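Local structure of AvrL567-D (Melampsora lini, 2QVT) at residues T65-K70 with R123-F128. The protein is a flax rust avirulence protein whose biochemical function is unknown, and which is probably recognised inside flax cells by matching resistance proteins, setting off the plant's defence. Residues are numbered along the deposited sequence; the frame is centred on the assembly and turned at random.
Sequences TMPLFK and RTIQDF
Thr65 O accepts the one direct hydrogen bond between residues 65-70 and 123-128, from Ile125 N at 3.0 Å. The N-H...O angle of 161° makes it nearly straight, although the donor stands out of the carbonyl plane. Two weaker contacts gather on the same oxygen. Thr124 CA lies 3.1 Å from Thr65 O, a CA-H...O contact that is strongly bent at the hydrogen, and a water shared with Ile125 O gives Thr65 O a long, weak bond. A second water links the side chains, donating to Thr65 OG1 at 2.9 Å and accepting from Arg123 NH2. Thr65 OG1 also hydrogen-bonds to Asp60 OD2, while Asp60 OD1 meets Met66 N, so a single carboxylate holds two groups of this lead-in.

The partners are the lead-in to strand 67-71, an outermost strand of the three-stranded antiparallel sheet, and the long connection from strand 98-104 to strand 141-148 of the four-stranded one. Their touching parts run at 101° to each other, and with one direct hydrogen bond this is a loop anchored across the strand's start, with no added sheet strand.

Next to Thr65 O the contact turns apolar. Ile125 points its CB toward residues 65-70; its CG1 comes 4.2 Å from Met66 CA, and its CD1 the same distance from Pro67 CD. Ile125 further touches Trp59 and Ile86, and Pro67 touches Val57 and Leu100, which places this patch between the two sheets. At the exposed Arg123, the buried Met66 bends at its last torsion (chi3 73°), bringing CE over one face of the Arg123 guanidinium, 3.2 Å from Arg123 NH2 and 3.6 Å from Arg123 CZ.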
loop_
_atom_site.group_PDB
_atom_site.type_symbol
_atom_site.label_atom_id
_atom_site.label_comp_id
_atom_site.label_asym_id
_atom_site.label_seq_id
_atom_site.Cartn_x
_atom_site.Cartn_y
_atom_site.Cartn_z
ATOM N N THR A 65 -4.922 -10.265 -1.928
ATOM C CA THR A 65 -6.049 -9.440 -2.334
ATOM C C THR A 65 -5.899 -8.001 -1.862
ATOM O O THR A 65 -6.545 -7.114 -2.384
ATOM C CB THR A 65 -7.390 -10.027 -1.867
ATOM O OG1 THR A 65 -7.491 -9.912 -0.459
ATOM C CG2 THR A 65 -7.498 -11.492 -2.221
ATOM N N MET A 66 -5.028 -7.765 -0.888
ATOM C CA MET A 66 -4.794 -6.425 -0.385
ATOM C C MET A 66 -3.551 -6.408 0.497
ATOM O O MET A 66 -3.200 -7.419 1.128
ATOM C CB MET A 66 -6.005 -5.914 0.439
ATOM C CG MET A 66 -6.195 -6.626 1.780
ATOM S SD MET A 66 -7.567 -5.905 2.704
ATOM C CE MET A 66 -8.948 -6.533 1.773
ATOM N N PRO A 67 -2.902 -5.233 0.588
ATOM C CA PRO A 67 -1.803 -5.144 1.533
ATOM C C PRO A 67 -2.321 -4.872 2.934
ATOM O O PRO A 67 -3.431 -4.323 3.118
ATOM C CB PRO A 67 -1.013 -3.933 1.026
ATOM C CG PRO A 67 -2.126 -3.010 0.450
ATOM C CD PRO A 67 -3.158 -3.962 -0.130
ATOM N N LEU A 68 -1.506 -5.235 3.914
ATOM C CA LEU A 68 -1.723 -4.882 5.327
ATOM C C LEU A 68 -0.559 -3.983 5.828
ATOM O O LEU A 68 0.553 -4.016 5.298
ATOM C CB LEU A 68 -1.856 -6.151 6.183
ATOM C CG LEU A 68 -2.960 -7.190 5.828
ATOM C CD1 LEU A 68 -2.946 -8.320 6.884
ATOM C CD2 LEU A 68 -4.407 -6.615 5.654
ATOM N N PHE A 69 -0.833 -3.219 6.867
ATOM C CA PHE A 69 0.042 -2.175 7.320
ATOM C C PHE A 69 0.255 -2.299 8.820
ATOM O O PHE A 69 -0.660 -2.700 9.559
ATOM C CB PHE A 69 -0.575 -0.829 6.974
ATOM C CG PHE A 69 -0.798 -0.666 5.511
ATOM C CD1 PHE A 69 0.265 -0.278 4.663
ATOM C CD2 PHE A 69 -2.046 -0.938 4.947
ATOM C CE1 PHE A 69 0.074 -0.143 3.331
ATOM C CE2 PHE A 69 -2.232 -0.798 3.577
ATOM C CZ PHE A 69 -1.155 -0.411 2.772
ATOM N N LYS A 70 1.477 -1.989 9.245
ATOM C CA LYS A 70 1.783 -1.860 10.635
ATOM C C LYS A 70 2.729 -0.689 10.878
ATOM O O LYS A 70 3.831 -0.641 10.291
ATOM C CB LYS A 70 2.418 -3.154 11.175
ATOM C CG LYS A 70 2.613 -3.145 12.706
ATOM C CD LYS A 70 3.289 -4.401 13.166
ATOM C CE LYS A 70 2.330 -5.509 13.301
ATOM N NZ LYS A 70 3.000 -6.677 13.980
ATOM N N ARG A 123 -11.015 -1.678 -2.307
ATOM C CA ARG A 123 -10.491 -2.476 -1.183
ATOM C C ARG A 123 -9.474 -3.536 -1.620
ATOM O O ARG A 123 -8.600 -3.888 -0.874
ATOM C CB ARG A 123 -11.592 -3.028 -0.232
ATOM C CG ARG A 123 -12.452 -4.155 -0.759
ATOM C CD ARG A 123 -13.419 -4.760 0.327
ATOM N NE ARG A 123 -12.776 -5.729 1.244
ATOM C CZ ARG A 123 -12.453 -6.995 0.937
ATOM N NH1 ARG A 123 -12.687 -7.484 -0.272
ATOM N NH2 ARG A 123 -11.876 -7.785 1.847
ATOM N N THR A 124 -9.584 -4.012 -2.852
ATOM C CA THR A 124 -8.683 -5.055 -3.301
ATOM C C THR A 124 -7.894 -4.620 -4.525
ATOM O O THR A 124 -8.290 -3.689 -5.245
ATOM C CB THR A 124 -9.408 -6.379 -3.601
ATOM O OG1 THR A 124 -10.239 -6.182 -4.745
ATOM C CG2 THR A 124 -10.210 -6.850 -2.392
ATOM N N ILE A 125 -6.747 -5.269 -4.691
ATOM C CA ILE A 125 -5.848 -5.055 -5.813
ATOM C C ILE A 125 -6.495 -5.535 -7.137
ATOM O O ILE A 125 -7.117 -6.586 -7.189
ATOM C CB ILE A 125 -4.442 -5.712 -5.504
ATOM C CG1 ILE A 125 -3.854 -5.110 -4.220
ATOM C CG2 ILE A 125 -3.446 -5.585 -6.715
ATOM C CD1 ILE A 125 -3.639 -3.562 -4.293
ATOM N N GLN A 126 -6.405 -4.707 -8.178
ATOM C CA GLN A 126 -6.998 -4.983 -9.477
ATOM C C GLN A 126 -5.899 -4.983 -10.551
ATOM O O GLN A 126 -4.808 -4.509 -10.317
ATOM C CB GLN A 126 -8.009 -3.882 -9.836
ATOM C CG GLN A 126 -9.054 -3.535 -8.774
ATOM C CD GLN A 126 -10.142 -4.584 -8.623
ATOM O OE1 GLN A 126 -10.446 -5.349 -9.555
ATOM N NE2 GLN A 126 -10.731 -4.630 -7.441
ATOM N N ASP A 127 -6.229 -5.452 -11.752
ATOM C CA ASP A 127 -5.284 -5.530 -12.851
ATOM C C ASP A 127 -4.705 -4.151 -13.182
ATOM O O ASP A 127 -3.529 -4.057 -13.547
ATOM C CB ASP A 127 -5.937 -6.122 -14.086
ATOM C CG ASP A 127 -6.272 -7.642 -13.939
ATOM O OD1 ASP A 127 -5.736 -8.300 -13.015
ATOM O OD2 ASP A 127 -7.061 -8.178 -14.783
ATOM N N PHE A 128 -5.512 -3.097 -13.028
ATOM C CA PHE A 128 -5.074 -1.730 -13.349
ATOM C C PHE A 128 -4.080 -1.100 -12.329
ATOM O O PHE A 128 -3.568 -0.014 -12.557
ATOM C CB PHE A 128 -6.279 -0.787 -13.673
ATOM C CG PHE A 128 -7.314 -0.708 -12.588
ATOM C CD1 PHE A 128 -7.079 0.054 -11.425
ATOM C CD2 PHE A 128 -8.526 -1.369 -12.729
ATOM C CE1 PHE A 128 -8.011 0.140 -10.409
ATOM C CE2 PHE A 128 -9.505 -1.279 -11.716
ATOM C CZ PHE A 128 -9.234 -0.514 -10.546
HETATM O O HOH W 1 -7.310 -8.511 -5.365
HETATM O O HOH W 2 -10.291 -10.077 0.194
#